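PDB 5J6Q: cell wall binding protein cwp8 from Peptoclostridium difficile, which probably anchors itself to the bacterial cell wall through three consecutive CWB2 domains, as a member of the S-layer-associated cell wall proteins. Local coordinates for residues E496-T501 against D521-G526; A321-L326 against N425-A430. All coordinates share one frame; numbering follows the deposited sequence.

Contact 1 (E496-T501 against D521-G526); sequences ENRKDT and DGYVGG. With SO4 (sulfate ion), chain C.
Arg-498 and Tyr-523 form a pocket at the start of helix 498-509 that holds a sulfate, probably from the crystallisation liquor. The guanidinium lies flat on the outer part of the phenol ring with planes 28° apart, an off-centre cation-pi stack, while Arg-498 CD sits over the ring face, 3.8 Å from its centroid. A bend at chi3 (51°) turns NE to the sulfate, whose O3 accepts from both Arg-498 N at 2.7 Å and Arg-498 NE at 2.9 Å; O4 takes a nearly straight bond from Arg-498 NH2 (2.9 Å). Tyr-523 OH donates to O1 at 2.8 Å. In the guanidinium plane, NH1 donates to Asp-521 O (2.8 Å) and is also bonded to Asn-527 OD1. Lys-499 CD meets the ring edge at Tyr-523 CE1, and its NZ, bonded chiefly to Thr-550, forms a weak salt bridge with Asp-521 OD2 (3.5 Å). Asp-521 OD1 closes an Asx turn onto Tyr-523 N and also bonds Thr-551. Asn-497 OD1 caps the helix through Lys-499 N and Asp-500 N. The N-capped first turn of helix 498-509 and the Asx-turn loop after strand 516-519 thus hold the sulfate between them, as helix N termini commonly do with anions.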
loop_
_atom_site.group_PDB
_atom_site.type_symbol
_atom_site.label_atom_id
_atom_site.label_comp_id
_atom_site.label_asym_id
_atom_site.label_seq_id
_atom_site.Cartn_x
_atom_site.Cartn_y
_atom_site.Cartn_z
ATOM N N GLU A 496 -36.806 -8.327 10.461
ATOM C CA GLU A 496 -37.065 -7.427 11.564
ATOM C C GLU A 496 -36.365 -6.076 11.348
ATOM O O GLU A 496 -36.870 -5.050 11.786
ATOM C CB GLU A 496 -36.526 -8.073 12.867
ATOM C CG GLU A 496 -36.600 -7.170 14.085
ATOM C CD GLU A 496 -35.778 -7.698 15.247
ATOM O OE1 GLU A 496 -35.015 -6.904 15.837
ATOM O OE2 GLU A 496 -35.899 -8.904 15.571
ATOM N N ASN A 497 -35.191 -6.070 10.704
ATOM C CA ASN A 497 -34.449 -4.829 10.414
ATOM C C ASN A 497 -33.809 -4.971 9.043
ATOM O O ASN A 497 -33.922 -6.020 8.383
ATOM C CB ASN A 497 -33.414 -4.523 11.520
ATOM C CG ASN A 497 -32.417 -5.616 11.716
ATOM O OD1 ASN A 497 -31.743 -6.023 10.711
ATOM N ND2 ASN A 497 -32.339 -6.263 12.910
ATOM N N ARG A 498 -33.165 -3.920 8.609
ATOM C CA ARG A 498 -32.593 -3.850 7.288
ATOM C C ARG A 498 -31.447 -4.882 7.012
ATOM O O ARG A 498 -31.253 -5.221 5.847
ATOM C CB ARG A 498 -32.044 -2.398 7.050
ATOM C CG ARG A 498 -30.691 -2.191 7.723
ATOM C CD ARG A 498 -30.325 -0.711 7.752
ATOM N NE ARG A 498 -31.422 0.125 8.296
ATOM C CZ ARG A 498 -31.527 1.448 8.110
ATOM N NH1 ARG A 498 -30.641 2.093 7.371
ATOM N NH2 ARG A 498 -32.487 2.134 8.710
ATOM N N LYS A 499 -30.713 -5.335 8.064
ATOM C CA LYS A 499 -29.653 -6.275 7.908
ATOM C C LYS A 499 -30.357 -7.692 7.717
ATOM O O LYS A 499 -29.881 -8.474 6.864
ATOM C CB LYS A 499 -28.648 -6.305 9.061
ATOM C CG LYS A 499 -27.885 -4.991 9.130
ATOM C CD LYS A 499 -27.136 -4.831 10.357
ATOM C CE LYS A 499 -25.827 -5.539 10.191
ATOM N NZ LYS A 499 -24.991 -4.874 9.203
ATOM N N ASP A 500 -31.432 -7.972 8.453
ATOM C CA ASP A 500 -32.182 -9.208 8.230
ATOM C C ASP A 500 -32.826 -9.191 6.858
ATOM O O ASP A 500 -32.821 -10.194 6.197
ATOM C CB ASP A 500 -33.221 -9.453 9.290
ATOM C CG ASP A 500 -32.619 -9.511 10.638
ATOM O OD1 ASP A 500 -31.437 -10.050 10.757
ATOM O OD2 ASP A 500 -33.255 -8.957 11.590
ATOM N N THR A 501 -33.364 -8.080 6.400
ATOM C CA THR A 501 -33.870 -8.072 5.000
ATOM C C THR A 501 -32.762 -8.348 3.980
ATOM O O THR A 501 -32.968 -9.091 2.988
ATOM C CB THR A 501 -34.460 -6.721 4.710
ATOM O OG1 THR A 501 -35.517 -6.492 5.680
ATOM C CG2 THR A 501 -34.945 -6.564 3.273
ATOM N N ASP A 521 -24.749 0.463 5.372
ATOM C CA ASP A 521 -26.207 0.254 5.466
ATOM C C ASP A 521 -27.075 1.470 5.978
ATOM O O ASP A 521 -28.282 1.375 6.050
ATOM C CB ASP A 521 -26.396 -0.913 6.455
ATOM C CG ASP A 521 -25.748 -0.612 7.860
ATOM O OD1 ASP A 521 -25.332 0.535 8.102
ATOM O OD2 ASP A 521 -25.680 -1.525 8.698
ATOM N N GLY A 522 -26.466 2.566 6.398
ATOM C CA GLY A 522 -27.286 3.729 6.765
ATOM C C GLY A 522 -27.451 3.894 8.274
ATOM O O GLY A 522 -28.033 4.854 8.720
ATOM N N TYR A 523 -26.889 2.961 9.065
ATOM C CA TYR A 523 -26.964 2.907 10.527
ATOM C C TYR A 523 -25.952 3.944 11.097
ATOM O O TYR A 523 -26.119 4.355 12.215
ATOM C CB TYR A 523 -26.634 1.471 11.016
ATOM C CG TYR A 523 -27.809 0.493 11.118
ATOM C CD1 TYR A 523 -27.622 -0.874 10.901
ATOM C CD2 TYR A 523 -29.082 0.940 11.462
ATOM C CE1 TYR A 523 -28.679 -1.771 11.009
ATOM C CE2 TYR A 523 -30.143 0.049 11.588
ATOM C CZ TYR A 523 -29.939 -1.307 11.359
ATOM O OH TYR A 523 -31.010 -2.165 11.436
ATOM N N VAL A 524 -24.861 4.300 10.361
ATOM C CA VAL A 524 -23.944 5.405 10.777
ATOM C C VAL A 524 -24.189 6.566 9.811
ATOM O O VAL A 524 -23.994 6.471 8.577
ATOM C CB VAL A 524 -22.465 4.988 10.774
ATOM C CG1 VAL A 524 -21.548 6.157 11.035
ATOM C CG2 VAL A 524 -22.221 3.882 11.805
ATOM N N GLY A 525 -24.743 7.670 10.350
ATOM C CA GLY A 525 -24.954 8.858 9.549
ATOM C C GLY A 525 -26.280 8.903 8.851
ATOM O O GLY A 525 -26.484 9.807 8.057
ATOM N N GLY A 526 -27.196 7.931 9.103
ATOM C CA GLY A 526 -28.531 8.002 8.484
ATOM C C GLY A 526 -28.618 7.410 7.074
ATOM O O GLY A 526 -27.613 7.029 6.463
HETATM S S SO4 C . -34.212 -0.750 10.749
HETATM O O1 SO4 C . -33.527 -1.118 11.939
HETATM O O2 SO4 C . -35.511 -1.117 10.853
HETATM O O3 SO4 C . -33.572 -1.382 9.556
HETATM O O4 SO4 C . -34.140 0.699 10.619
#

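Contact 2 (A321-L326 against N425-A430); sequences AIVDGL and NGEADA
Glu-427, Ile-322, Val-323, Leu-326 and Ala-430 pack two short helices together where the first and second CWB2 domains meet. Each helix follows a strand of its own parallel sheet, strand 313-318 for helix 322-327 and strand 418-423 for helix 427-430. The backbones come near at Val-323 and Glu-427, whose CA atoms are 6.0 Å apart, and are further apart at Leu-326 and Ala-430.

Leu-326 reaches across with its branched end. Its CG stands between the backbone N and the carbonyl carbon (chi1 72°), and both methyls meet the methyl of Ala-430: CD2 is 3.6 Å from Ala-430 CB and CD1 is 3.8 Å from the same atom. CD2 also lies 3.8 Å from Glu-427 CB, bridging one turn of the facing helix. Beside it, Ile-322 brings CG2 to the aliphatic part of the acid, 3.6 Å from Glu-427 CB, and the two side chains cross at about a right angle.

The chain of Glu-427 is bent at chi2 (-122°). Its carboxylate passes by the aliphatic groups of the neighbouring helix, OE1 lying 3.5 Å from Val-323 CG2, a contact that brings no hydrogen bond. The acid finds its polar partner in the third CWB2 domain: the stem and OE1 pack on helix 322-327, while OE2 is held by Asn-527 ND2.

More apolar groups extend the layer: Met-431 touches Ile-322 and Leu-326, Ile-444 lies against Leu-326, Val-446 against Val-323, and Leu-534 of helix 531-542 against Ile-322. In this structure the N-terminal turns of helices that follow parallel strands thus pack, with no hydrogen bond across, where the first and second CWB2 domains meet and the third adjoins them.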
loop_
_atom_site.group_PDB
_atom_site.type_symbol
_atom_site.label_atom_id
_atom_site.label_comp_id
_atom_site.label_asym_id
_atom_site.label_seq_id
_atom_site.Cartn_x
_atom_site.Cartn_y
_atom_site.Cartn_z
ATOM N N ALA A 321 -31.160 11.729 -2.834
ATOM C CA ALA A 321 -32.356 11.073 -3.378
ATOM C C ALA A 321 -32.220 9.566 -3.414
ATOM O O ALA A 321 -32.113 8.922 -4.474
ATOM C CB ALA A 321 -32.629 11.606 -4.780
ATOM N N ILE A 322 -32.280 8.985 -2.239
ATOM C CA ILE A 322 -32.108 7.548 -2.103
ATOM C C ILE A 322 -33.181 6.795 -2.841
ATOM O O ILE A 322 -32.850 5.839 -3.574
ATOM C CB ILE A 322 -32.084 7.180 -0.604
ATOM C CG1 ILE A 322 -30.969 7.958 0.041
ATOM C CG2 ILE A 322 -31.907 5.706 -0.405
ATOM C CD1 ILE A 322 -29.592 7.632 -0.646
ATOM N N VAL A 323 -34.466 7.203 -2.696
ATOM C CA VAL A 323 -35.468 6.365 -3.396
ATOM C C VAL A 323 -35.385 6.465 -4.929
ATOM O O VAL A 323 -35.509 5.433 -5.599
ATOM C CB VAL A 323 -36.900 6.680 -2.894
ATOM C CG1 VAL A 323 -37.950 6.112 -3.839
ATOM C CG2 VAL A 323 -37.102 6.108 -1.492
ATOM N N ASP A 324 -35.183 7.661 -5.480
ATOM C CA ASP A 324 -35.110 7.786 -6.926
ATOM C C ASP A 324 -33.900 7.023 -7.394
ATOM O O ASP A 324 -33.930 6.362 -8.439
ATOM C CB ASP A 324 -34.972 9.265 -7.338
ATOM C CG ASP A 324 -36.004 10.195 -6.733
ATOM O OD1 ASP A 324 -37.086 9.713 -6.356
ATOM O OD2 ASP A 324 -35.720 11.424 -6.640
ATOM N N GLY A 325 -32.808 7.128 -6.626
ATOM C CA GLY A 325 -31.602 6.423 -6.984
ATOM C C GLY A 325 -31.711 4.907 -6.970
ATOM O O GLY A 325 -31.328 4.264 -7.936
ATOM N N LEU A 326 -32.221 4.306 -5.882
ATOM C CA LEU A 326 -32.257 2.834 -5.829
ATOM C C LEU A 326 -33.193 2.338 -6.902
ATOM O O LEU A 326 -32.896 1.338 -7.561
ATOM C CB LEU A 326 -32.646 2.325 -4.407
ATOM C CG LEU A 326 -34.103 2.514 -3.959
ATOM C CD1 LEU A 326 -34.963 1.368 -4.467
ATOM C CD2 LEU A 326 -34.170 2.483 -2.429
ATOM N N ASN A 425 -41.307 4.638 2.437
ATOM C CA ASN A 425 -40.402 4.841 3.580
ATOM C C ASN A 425 -39.439 3.634 3.729
ATOM O O ASN A 425 -38.786 3.504 4.762
ATOM C CB ASN A 425 -41.211 4.984 4.919
ATOM C CG ASN A 425 -41.980 3.707 5.296
ATOM O OD1 ASN A 425 -41.863 2.662 4.617
ATOM N ND2 ASN A 425 -42.790 3.692 6.390
ATOM N N GLY A 426 -39.347 2.739 2.722
ATOM C CA GLY A 426 -38.521 1.555 2.927
ATOM C C GLY A 426 -37.216 1.533 2.190
ATOM O O GLY A 426 -36.828 0.453 1.703
ATOM N N GLU A 427 -36.502 2.666 2.117
ATOM C CA GLU A 427 -35.270 2.621 1.286
ATOM C C GLU A 427 -34.122 1.697 1.820
ATOM O O GLU A 427 -33.429 1.116 1.030
ATOM C CB GLU A 427 -34.724 4.014 1.048
ATOM C CG GLU A 427 -34.219 4.712 2.284
ATOM C CD GLU A 427 -34.935 6.025 2.520
ATOM O OE1 GLU A 427 -35.469 6.589 1.538
ATOM O OE2 GLU A 427 -34.974 6.483 3.691
ATOM N N ALA A 428 -33.950 1.583 3.103
ATOM C CA ALA A 428 -32.932 0.741 3.644
ATOM C C ALA A 428 -33.253 -0.763 3.348
ATOM O O ALA A 428 -32.289 -1.493 3.316
ATOM C CB ALA A 428 -32.875 0.951 5.118
ATOM N N ASP A 429 -34.593 -1.192 3.190
ATOM C CA ASP A 429 -34.962 -2.587 2.835
ATOM C C ASP A 429 -34.887 -2.757 1.355
ATOM O O ASP A 429 -34.555 -3.848 0.854
ATOM C CB ASP A 429 -36.416 -2.978 3.210
ATOM C CG ASP A 429 -36.614 -3.207 4.670
ATOM O OD1 ASP A 429 -35.587 -3.440 5.405
ATOM O OD2 ASP A 429 -37.758 -3.169 5.108
ATOM N N ALA A 430 -35.267 -1.696 0.655
ATOM C CA ALA A 430 -35.347 -1.683 -0.792
ATOM C C ALA A 430 -34.025 -1.806 -1.469
ATOM O O ALA A 430 -33.926 -2.627 -2.373
ATOM C CB ALA A 430 -36.038 -0.416 -1.239
#

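In the fold
Along the chain, contact 2 comes first and joins helix 322-327 of the first CWB2 domain to helix 427-430 of the second across 98 residues. Contact 1 opens later and closes a 19-residue loop within the third domain, holding the rest of helix 498-509 and strand 516-519; the two are in series and neither nests nor crosses. Their centres are nevertheless only 12 Å apart. Arg-498 packs on Ala-428 and Asp-429, and Asn-527 bridges the contacts, its OD1 taking Arg-498 NH1 and its ND2 reaching Glu-427. Segments 321-326, 425-430 and 521-526 each follow a parallel strand of a different domain, consistent with three related CWB2 domains meeting around a common centre.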